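Local coordinates for protein putative tagatose-6-phosphate ketose/aldose isomerase (Escherichia coli, PDB 3C3J) that belongs to the SIS-domain family and carries two such domains, each built on a parallel five-stranded sheet, at residues W15-A26 against E164-S174; G234-S242 against D335-A346. All coordinates share one frame; numbering follows the deposited sequence.

Interaction 1 of 2, residues W15-A26 against E164-S174; sequences WTEEEIRHQPRA and ETHDRGFAMTS
The carboxylate of Glu-19, on helix 15-21, takes two successive backbone amides of the 164-174 loop, one on each oxygen, although another acid, Asp-167, lies beside it. Gly-169 N donates to the syn lone pair of Glu-19 OE1 at 3.0 Å. Arg-168 N meets Glu-19 OE2 at 2.7 Å from above the carboxylate plane, 37° out of it. A water adds a third grip: it donates to Glu-19 OE1 and Ala-171 O and accepts from Thr-173 OG1. These donors probably offset the repulsion from Asp-167, whose OD1 is 3.8 Å from Glu-19 OE1. Asp-167 is itself held within its loop, where Thr-173 N donates to Asp-167 OD2 at 2.9 Å, and Ser-175 OG bonds to the same oxygen.

At the exposed end of the contact, the extended Arg-168 chain lies over one face of the Trp-15 indole. Arg-168 CD sits 3.4 Å from the centroid of the six-membered ring of Trp-15, a CH-pi contact, while the guanidinium beyond it makes a longer cation-pi contact, its plane 40° from the ring.

At the other end, Glu-164 CG rests over the centre of the His-22 ring, 3.7 Å from the centroid. With CG wedged between backbone N and carbonyl carbon (chi1 71°) and a bend at chi2, Glu-164 brings its OE2 to 3.5 Å from Ala-26 CB. Arg-29 forms a salt bridge with that oxygen, and a water joins it to His-22 O and Arg-25 NE. Between the two ends, Thr-173 CG2 packs crosswise on Ile-20 CG1 at 3.9 Å.

The N-terminal helices thus close over the loop that follows edge strand 159-160 and leads into helix 174-187, a strand-to-helix connection of the parallel alpha/beta SIS fold.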
# COMPACT_ATOMS: atom_id res chain seq x y z
N TRP A 15 -10.26 -18.95 21.25
CA TRP A 15 -9.56 -17.80 21.79
C TRP A 15 -9.87 -16.55 20.96
O TRP A 15 -9.93 -15.46 21.51
CB TRP A 15 -8.04 -18.02 21.78
CG TRP A 15 -7.57 -19.08 22.71
CD1 TRP A 15 -6.91 -20.25 22.40
CD2 TRP A 15 -7.73 -19.08 24.13
NE1 TRP A 15 -6.65 -20.96 23.55
CE2 TRP A 15 -7.14 -20.26 24.62
CE3 TRP A 15 -8.29 -18.18 25.04
CZ2 TRP A 15 -7.11 -20.58 25.98
CZ3 TRP A 15 -8.26 -18.50 26.40
CH2 TRP A 15 -7.67 -19.68 26.85
N THR A 16 -10.03 -16.73 19.64
CA THR A 16 -10.26 -15.60 18.74
C THR A 16 -11.57 -14.90 19.10
O THR A 16 -11.61 -13.67 19.20
CB THR A 16 -10.18 -16.02 17.24
OG1 THR A 16 -8.91 -16.66 17.00
CG2 THR A 16 -10.29 -14.81 16.31
N GLU A 17 -12.63 -15.68 19.38
CA GLU A 17 -13.89 -15.07 19.77
C GLU A 17 -13.78 -14.33 21.10
O GLU A 17 -14.30 -13.22 21.23
CB GLU A 17 -15.03 -16.10 19.86
CG GLU A 17 -16.32 -15.43 20.27
CD GLU A 17 -17.49 -16.37 20.41
OE1 GLU A 17 -17.29 -17.61 20.36
OE2 GLU A 17 -18.61 -15.85 20.59
N GLU A 18 -13.10 -14.95 22.07
CA GLU A 18 -12.85 -14.33 23.36
C GLU A 18 -12.13 -12.98 23.21
O GLU A 18 -12.48 -12.00 23.85
CB GLU A 18 -12.01 -15.27 24.23
CG GLU A 18 -11.94 -14.88 25.71
CD GLU A 18 -10.85 -13.86 26.06
OE1 GLU A 18 -9.76 -13.92 25.46
OE2 GLU A 18 -11.08 -13.00 26.96
N GLU A 19 -11.15 -12.98 22.32
CA GLU A 19 -10.31 -11.82 22.07
C GLU A 19 -11.07 -10.72 21.32
O GLU A 19 -10.87 -9.53 21.57
CB GLU A 19 -9.01 -12.29 21.36
CG GLU A 19 -8.13 -13.05 22.40
CD GLU A 19 -7.13 -14.04 21.86
OE1 GLU A 19 -6.94 -14.18 20.61
OE2 GLU A 19 -6.51 -14.70 22.75
N ILE A 20 -11.96 -11.11 20.43
CA ILE A 20 -12.83 -10.13 19.77
C ILE A 20 -13.75 -9.49 20.80
O ILE A 20 -13.85 -8.26 20.88
CB ILE A 20 -13.67 -10.76 18.65
CG1 ILE A 20 -12.78 -11.18 17.48
CG2 ILE A 20 -14.73 -9.75 18.17
CD1 ILE A 20 -13.46 -12.16 16.51
N ARG A 21 -14.39 -10.31 21.63
CA ARG A 21 -15.40 -9.79 22.55
C ARG A 21 -14.84 -8.92 23.68
O ARG A 21 -15.55 -8.04 24.16
CB ARG A 21 -16.23 -10.93 23.12
CG ARG A 21 -17.11 -11.60 22.09
CD ARG A 21 -17.97 -12.65 22.75
NE ARG A 21 -18.91 -13.33 21.85
CZ ARG A 21 -20.06 -12.80 21.44
NH1 ARG A 21 -20.40 -11.57 21.76
NH2 ARG A 21 -20.87 -13.51 20.66
N HIS A 22 -13.60 -9.16 24.12
CA HIS A 22 -13.00 -8.35 25.20
C HIS A 22 -12.35 -7.03 24.76
O HIS A 22 -11.76 -6.31 25.57
CB HIS A 22 -12.09 -9.19 26.13
CG HIS A 22 -10.76 -9.59 25.58
ND1 HIS A 22 -10.01 -8.82 24.72
CD2 HIS A 22 -10.00 -10.68 25.84
CE1 HIS A 22 -8.86 -9.42 24.47
NE2 HIS A 22 -8.83 -10.56 25.14
N GLN A 23 -12.51 -6.68 23.48
CA GLN A 23 -11.93 -5.45 22.94
C GLN A 23 -12.40 -4.13 23.59
O GLN A 23 -11.55 -3.38 24.09
CB GLN A 23 -12.10 -5.42 21.44
CG GLN A 23 -11.04 -6.27 20.75
CD GLN A 23 -11.28 -6.35 19.26
OE1 GLN A 23 -12.35 -6.82 18.82
NE2 GLN A 23 -10.32 -5.88 18.48
N PRO A 24 -13.73 -3.86 23.62
CA PRO A 24 -14.17 -2.60 24.25
C PRO A 24 -13.61 -2.41 25.67
O PRO A 24 -13.09 -1.34 26.00
CB PRO A 24 -15.71 -2.72 24.21
CG PRO A 24 -15.98 -3.61 23.13
CD PRO A 24 -14.88 -4.61 23.09
N ARG A 25 -13.61 -3.47 26.47
CA ARG A 25 -13.11 -3.40 27.82
C ARG A 25 -11.62 -3.15 27.84
O ARG A 25 -11.12 -2.36 28.64
CB ARG A 25 -13.43 -4.69 28.56
CG ARG A 25 -13.08 -4.69 30.02
CD ARG A 25 -13.67 -5.86 30.68
NE ARG A 25 -13.09 -7.08 30.12
CZ ARG A 25 -13.47 -8.30 30.44
NH1 ARG A 25 -14.44 -8.49 31.31
NH2 ARG A 25 -12.87 -9.34 29.89
N ALA A 26 -10.90 -3.84 26.96
CA ALA A 26 -9.44 -3.69 26.86
C ALA A 26 -9.04 -2.25 26.45
O ALA A 26 -8.06 -1.69 26.97
CB ALA A 26 -8.85 -4.74 25.90
N GLU A 164 -4.71 -9.11 28.71
CA GLU A 164 -5.61 -9.90 27.88
C GLU A 164 -5.43 -9.68 26.38
O GLU A 164 -5.90 -10.48 25.58
CB GLU A 164 -7.09 -9.68 28.23
CG GLU A 164 -7.70 -8.29 27.84
CD GLU A 164 -7.49 -7.21 28.89
OE1 GLU A 164 -6.51 -7.30 29.64
OE2 GLU A 164 -8.34 -6.28 28.95
N THR A 165 -4.74 -8.61 26.02
CA THR A 165 -4.53 -8.30 24.60
C THR A 165 -3.31 -9.00 23.99
O THR A 165 -3.04 -8.82 22.82
CB THR A 165 -4.43 -6.77 24.33
OG1 THR A 165 -3.18 -6.25 24.85
CG2 THR A 165 -5.61 -6.03 24.94
N HIS A 166 -2.57 -9.81 24.77
CA HIS A 166 -1.53 -10.66 24.20
C HIS A 166 -2.27 -11.85 23.59
O HIS A 166 -2.34 -12.93 24.19
CB HIS A 166 -0.52 -11.11 25.26
CG HIS A 166 0.69 -11.81 24.70
ND1 HIS A 166 1.84 -12.00 25.43
CD2 HIS A 166 0.94 -12.34 23.47
CE1 HIS A 166 2.74 -12.64 24.70
NE2 HIS A 166 2.22 -12.86 23.50
N ASP A 167 -2.85 -11.63 22.41
CA ASP A 167 -3.78 -12.57 21.78
C ASP A 167 -3.16 -13.94 21.59
O ASP A 167 -2.02 -14.06 21.09
CB ASP A 167 -4.25 -12.05 20.41
CG ASP A 167 -5.13 -10.80 20.49
OD1 ASP A 167 -5.89 -10.62 21.48
OD2 ASP A 167 -5.07 -10.01 19.52
N ARG A 168 -3.89 -14.97 22.02
CA ARG A 168 -3.51 -16.37 21.81
C ARG A 168 -3.85 -16.85 20.39
O ARG A 168 -3.14 -17.68 19.83
CB ARG A 168 -4.22 -17.28 22.82
CG ARG A 168 -3.80 -17.10 24.26
CD ARG A 168 -4.56 -18.06 25.16
NE ARG A 168 -4.30 -17.82 26.57
CZ ARG A 168 -3.20 -18.21 27.21
NH1 ARG A 168 -3.05 -17.96 28.50
NH2 ARG A 168 -2.25 -18.83 26.58
N GLY A 169 -4.93 -16.32 19.82
CA GLY A 169 -5.29 -16.59 18.42
C GLY A 169 -4.18 -16.19 17.48
O GLY A 169 -3.51 -15.17 17.69
N PHE A 170 -3.97 -17.02 16.45
CA PHE A 170 -3.07 -16.73 15.33
C PHE A 170 -3.30 -15.31 14.76
O PHE A 170 -2.36 -14.54 14.55
CB PHE A 170 -3.35 -17.77 14.21
CG PHE A 170 -2.67 -17.49 12.92
CD1 PHE A 170 -1.30 -17.61 12.82
CD2 PHE A 170 -3.40 -17.11 11.79
CE1 PHE A 170 -0.66 -17.35 11.61
CE2 PHE A 170 -2.77 -16.85 10.60
CZ PHE A 170 -1.41 -16.97 10.50
N ALA A 171 -4.56 -15.02 14.48
CA ALA A 171 -4.99 -13.76 13.91
C ALA A 171 -5.16 -12.73 15.03
O ALA A 171 -5.94 -12.94 15.95
CB ALA A 171 -6.29 -13.95 13.17
N MSE A 172 -4.46 -11.60 14.92
CA MSE A 172 -4.52 -10.54 15.92
C MSE A 172 -5.85 -9.82 15.85
O MSE A 172 -6.32 -9.49 14.77
CB MSE A 172 -3.41 -9.53 15.68
CG MSE A 172 -2.01 -10.03 15.92
SE MSE A 172 -0.71 -8.65 15.34
CE MSE A 172 -1.14 -7.17 16.58
N THR A 173 -6.47 -9.59 17.01
CA THR A 173 -7.72 -8.84 17.10
C THR A 173 -7.55 -7.76 18.18
O THR A 173 -7.27 -6.57 17.86
CB THR A 173 -8.94 -9.78 17.37
OG1 THR A 173 -8.77 -10.48 18.61
CG2 THR A 173 -9.11 -10.79 16.22
N SER A 174 -7.71 -8.13 19.45
CA SER A 174 -7.59 -7.12 20.53
C SER A 174 -6.21 -6.49 20.63
O SER A 174 -6.08 -5.35 21.09
CB SER A 174 -8.02 -7.67 21.90
OG SER A 174 -7.09 -8.59 22.45
O HOH W 1 -6.83 -16.70 15.17
O HOH W 2 -7.40 -12.86 18.34
O HOH W 3 -5.56 -13.43 25.43
O HOH W 4 -10.82 -7.00 28.35

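Interaction 2 of 2, residues G234-S242 against D335-A346; sequences GLQGAARES and DVEQAFCFLMYA
Leu-235 plugs, as a knob into a hole, among Asp-335, Gln-338, Ala-339 and Phe-342, and this is a close-fitting end of the contact. Both its methyls meet Asp-335 and Phe-342: Leu-235 CD2 lies 3.6 Å from Asp-335 O, and Leu-235 CD1 is 3.9 Å from Phe-342 CE2, the leucine and the phenylalanine crossing at about a right angle. Phe-342 is backed by Phe-281, with which its ring stacks.

The middle is looser. Helices 235-242 and 335-346 run nearly parallel (crossing -18°) with their axes 9.8 Å apart, and two alanines face each other here, Ala-238 CB 4.5 Å from Ala-339 CB. Beyond them Leu-343 CD2 comes within 3.7 Å of Glu-241 CG, touching the aliphatic part of the acid, and packing tightens again where Ser-242 CB and Ala-346 CB approach to 3.4 Å.

The acids' polar ends have partners elsewhere. Partly exposed Asp-335 bonds to Ser-283 OG and Ser-284 N; Glu-241 forms a salt bridge with Lys-245, one turn on in its own helix, and a hydrogen bond with Thr-63. Side-chain packing, mostly apolar, therefore joins the helices, while the bonds to Thr-63, Ser-283 and Ser-284 tie the pair outward.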
# COMPACT_ATOMS: atom_id res chain seq x y z
N GLY A 234 -7.33 6.67 5.24
CA GLY A 234 -6.88 5.70 6.24
C GLY A 234 -7.77 4.48 6.43
O GLY A 234 -7.31 3.45 6.91
N LEU A 235 -9.05 4.56 6.04
CA LEU A 235 -9.91 3.38 6.09
C LEU A 235 -9.50 2.31 5.11
O LEU A 235 -9.93 1.16 5.24
CB LEU A 235 -11.37 3.74 5.89
CG LEU A 235 -12.03 4.58 6.97
CD1 LEU A 235 -13.45 4.97 6.53
CD2 LEU A 235 -12.03 3.86 8.34
N GLN A 236 -8.68 2.66 4.12
CA GLN A 236 -8.08 1.64 3.28
C GLN A 236 -7.23 0.67 4.13
O GLN A 236 -7.21 -0.55 3.88
CB GLN A 236 -7.28 2.23 2.10
CG GLN A 236 -6.82 1.10 1.19
CD GLN A 236 -6.04 1.50 -0.04
OE1 GLN A 236 -5.81 2.70 -0.34
NE2 GLN A 236 -5.60 0.46 -0.76
N GLY A 237 -6.54 1.20 5.15
CA GLY A 237 -5.81 0.34 6.08
C GLY A 237 -6.72 -0.62 6.85
O GLY A 237 -6.34 -1.76 7.11
N ALA A 238 -7.90 -0.15 7.24
CA ALA A 238 -8.92 -1.01 7.85
C ALA A 238 -9.39 -2.09 6.88
O ALA A 238 -9.55 -3.28 7.26
CB ALA A 238 -10.10 -0.16 8.36
N ALA A 239 -9.60 -1.69 5.63
CA ALA A 239 -9.94 -2.65 4.56
C ALA A 239 -8.85 -3.69 4.37
O ALA A 239 -9.16 -4.87 4.21
CB ALA A 239 -10.25 -1.92 3.24
N ARG A 240 -7.59 -3.27 4.45
CA ARG A 240 -6.45 -4.17 4.30
C ARG A 240 -6.38 -5.19 5.43
O ARG A 240 -6.19 -6.40 5.17
CB ARG A 240 -5.16 -3.37 4.23
CG ARG A 240 -3.95 -4.18 3.81
CD ARG A 240 -2.77 -3.18 3.61
NE ARG A 240 -1.61 -3.82 3.02
CZ ARG A 240 -0.48 -3.16 2.74
NH1 ARG A 240 -0.36 -1.86 3.02
NH2 ARG A 240 0.53 -3.80 2.22
N GLU A 241 -6.55 -4.72 6.66
CA GLU A 241 -6.63 -5.63 7.82
C GLU A 241 -7.81 -6.62 7.71
O GLU A 241 -7.67 -7.80 8.05
CB GLU A 241 -6.77 -4.79 9.10
CG GLU A 241 -7.04 -5.54 10.41
CD GLU A 241 -6.15 -6.76 10.65
OE1 GLU A 241 -5.07 -6.91 10.00
OE2 GLU A 241 -6.52 -7.56 11.54
N SER A 242 -8.96 -6.10 7.28
CA SER A 242 -10.16 -6.90 7.07
C SER A 242 -9.91 -7.99 6.05
O SER A 242 -10.28 -9.15 6.26
CB SER A 242 -11.32 -6.01 6.66
OG SER A 242 -11.66 -5.10 7.67
N ASP A 335 -13.04 9.35 11.15
CA ASP A 335 -12.77 8.08 10.49
C ASP A 335 -11.85 7.16 11.29
O ASP A 335 -12.03 5.95 11.26
CB ASP A 335 -12.30 8.25 9.05
CG ASP A 335 -13.46 8.45 8.07
OD1 ASP A 335 -14.62 8.12 8.41
OD2 ASP A 335 -13.20 8.94 6.94
N VAL A 336 -10.90 7.72 12.03
CA VAL A 336 -10.03 6.85 12.84
C VAL A 336 -10.83 6.17 13.98
O VAL A 336 -10.46 5.07 14.41
CB VAL A 336 -8.76 7.57 13.38
CG1 VAL A 336 -7.80 7.98 12.22
CG2 VAL A 336 -9.13 8.79 14.32
N GLU A 337 -11.89 6.82 14.47
CA GLU A 337 -12.83 6.21 15.42
C GLU A 337 -13.68 5.13 14.77
O GLU A 337 -13.83 4.05 15.33
CB GLU A 337 -13.70 7.26 16.09
CG GLU A 337 -12.88 8.20 17.00
CD GLU A 337 -13.72 9.32 17.61
OE1 GLU A 337 -14.62 9.81 16.89
OE2 GLU A 337 -13.47 9.71 18.79
N GLN A 338 -14.23 5.44 13.59
CA GLN A 338 -14.98 4.47 12.78
C GLN A 338 -14.25 3.18 12.44
O GLN A 338 -14.89 2.14 12.30
CB GLN A 338 -15.35 5.09 11.42
CG GLN A 338 -16.47 6.10 11.45
CD GLN A 338 -17.29 6.05 10.16
OE1 GLN A 338 -16.77 6.23 9.03
NE2 GLN A 338 -18.57 5.82 10.32
N ALA A 339 -12.94 3.26 12.25
CA ALA A 339 -12.12 2.10 11.92
C ALA A 339 -12.40 0.97 12.91
O ALA A 339 -12.51 -0.18 12.51
CB ALA A 339 -10.61 2.46 11.93
N PHE A 340 -12.53 1.31 14.18
CA PHE A 340 -12.82 0.32 15.24
C PHE A 340 -14.16 -0.40 15.00
O PHE A 340 -14.25 -1.63 15.07
CB PHE A 340 -12.79 1.00 16.61
CG PHE A 340 -11.41 1.48 16.99
CD1 PHE A 340 -10.55 0.67 17.70
CD2 PHE A 340 -10.99 2.74 16.61
CE1 PHE A 340 -9.28 1.13 18.02
CE2 PHE A 340 -9.70 3.21 16.95
CZ PHE A 340 -8.86 2.41 17.64
N CYS A 341 -15.18 0.37 14.68
CA CYS A 341 -16.51 -0.17 14.35
C CYS A 341 -16.47 -1.11 13.15
O CYS A 341 -16.99 -2.21 13.22
CB CYS A 341 -17.48 0.96 14.04
SG CYS A 341 -17.59 2.27 15.33
N PHE A 342 -15.83 -0.69 12.05
CA PHE A 342 -15.75 -1.54 10.85
C PHE A 342 -15.03 -2.84 11.15
O PHE A 342 -15.46 -3.91 10.70
CB PHE A 342 -15.07 -0.81 9.70
CG PHE A 342 -15.82 0.41 9.21
CD1 PHE A 342 -17.14 0.31 8.79
CD2 PHE A 342 -15.20 1.65 9.16
CE1 PHE A 342 -17.83 1.44 8.34
CE2 PHE A 342 -15.87 2.77 8.70
CZ PHE A 342 -17.20 2.67 8.29
N LEU A 343 -13.93 -2.76 11.90
CA LEU A 343 -13.17 -3.93 12.26
C LEU A 343 -13.98 -4.98 13.04
O LEU A 343 -13.75 -6.17 12.86
CB LEU A 343 -11.88 -3.53 13.02
CG LEU A 343 -10.79 -2.98 12.10
CD1 LEU A 343 -9.61 -2.47 12.92
CD2 LEU A 343 -10.32 -3.98 11.00
N MSE A 344 -14.91 -4.55 13.87
CA MSE A 344 -15.80 -5.48 14.59
C MSE A 344 -16.51 -6.42 13.61
O MSE A 344 -16.54 -7.64 13.85
CB MSE A 344 -16.84 -4.74 15.45
CG MSE A 344 -16.27 -3.81 16.52
SE MSE A 344 -15.07 -4.73 17.83
CE MSE A 344 -13.30 -4.33 16.97
N TYR A 345 -17.03 -5.86 12.52
CA TYR A 345 -17.71 -6.67 11.50
C TYR A 345 -16.71 -7.57 10.76
O TYR A 345 -16.98 -8.75 10.61
CB TYR A 345 -18.51 -5.81 10.51
CG TYR A 345 -19.62 -5.02 11.16
CD1 TYR A 345 -20.85 -5.61 11.44
CD2 TYR A 345 -19.45 -3.67 11.47
CE1 TYR A 345 -21.86 -4.88 12.06
CE2 TYR A 345 -20.44 -2.94 12.08
CZ TYR A 345 -21.65 -3.55 12.36
OH TYR A 345 -22.64 -2.81 12.96
N ALA A 346 -15.57 -7.01 10.33
CA ALA A 346 -14.57 -7.77 9.59
C ALA A 346 -13.98 -8.95 10.40
O ALA A 346 -13.78 -10.06 9.86
CB ALA A 346 -13.44 -6.82 9.13

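From the N terminus, interaction 1 comes first: the loop after strand 159-160 returns to helix 15-21 and the start of helix 23-49, closing a long loop that contains all five strands of the first sheet. Interaction 2 opens later, on helix 235-249, and closes at helix 335-356 around four strands of the second sheet. The two are in series, neither nested nor crossed. In space their centres are about 16 Å apart, and they meet where Gln-23 packs on Met-344 and Met-172 O approaches Glu-241. Ile-20 on Thr-348 and Ala-171 on Lys-245 join the same elements, so the two SIS domains are tied together here.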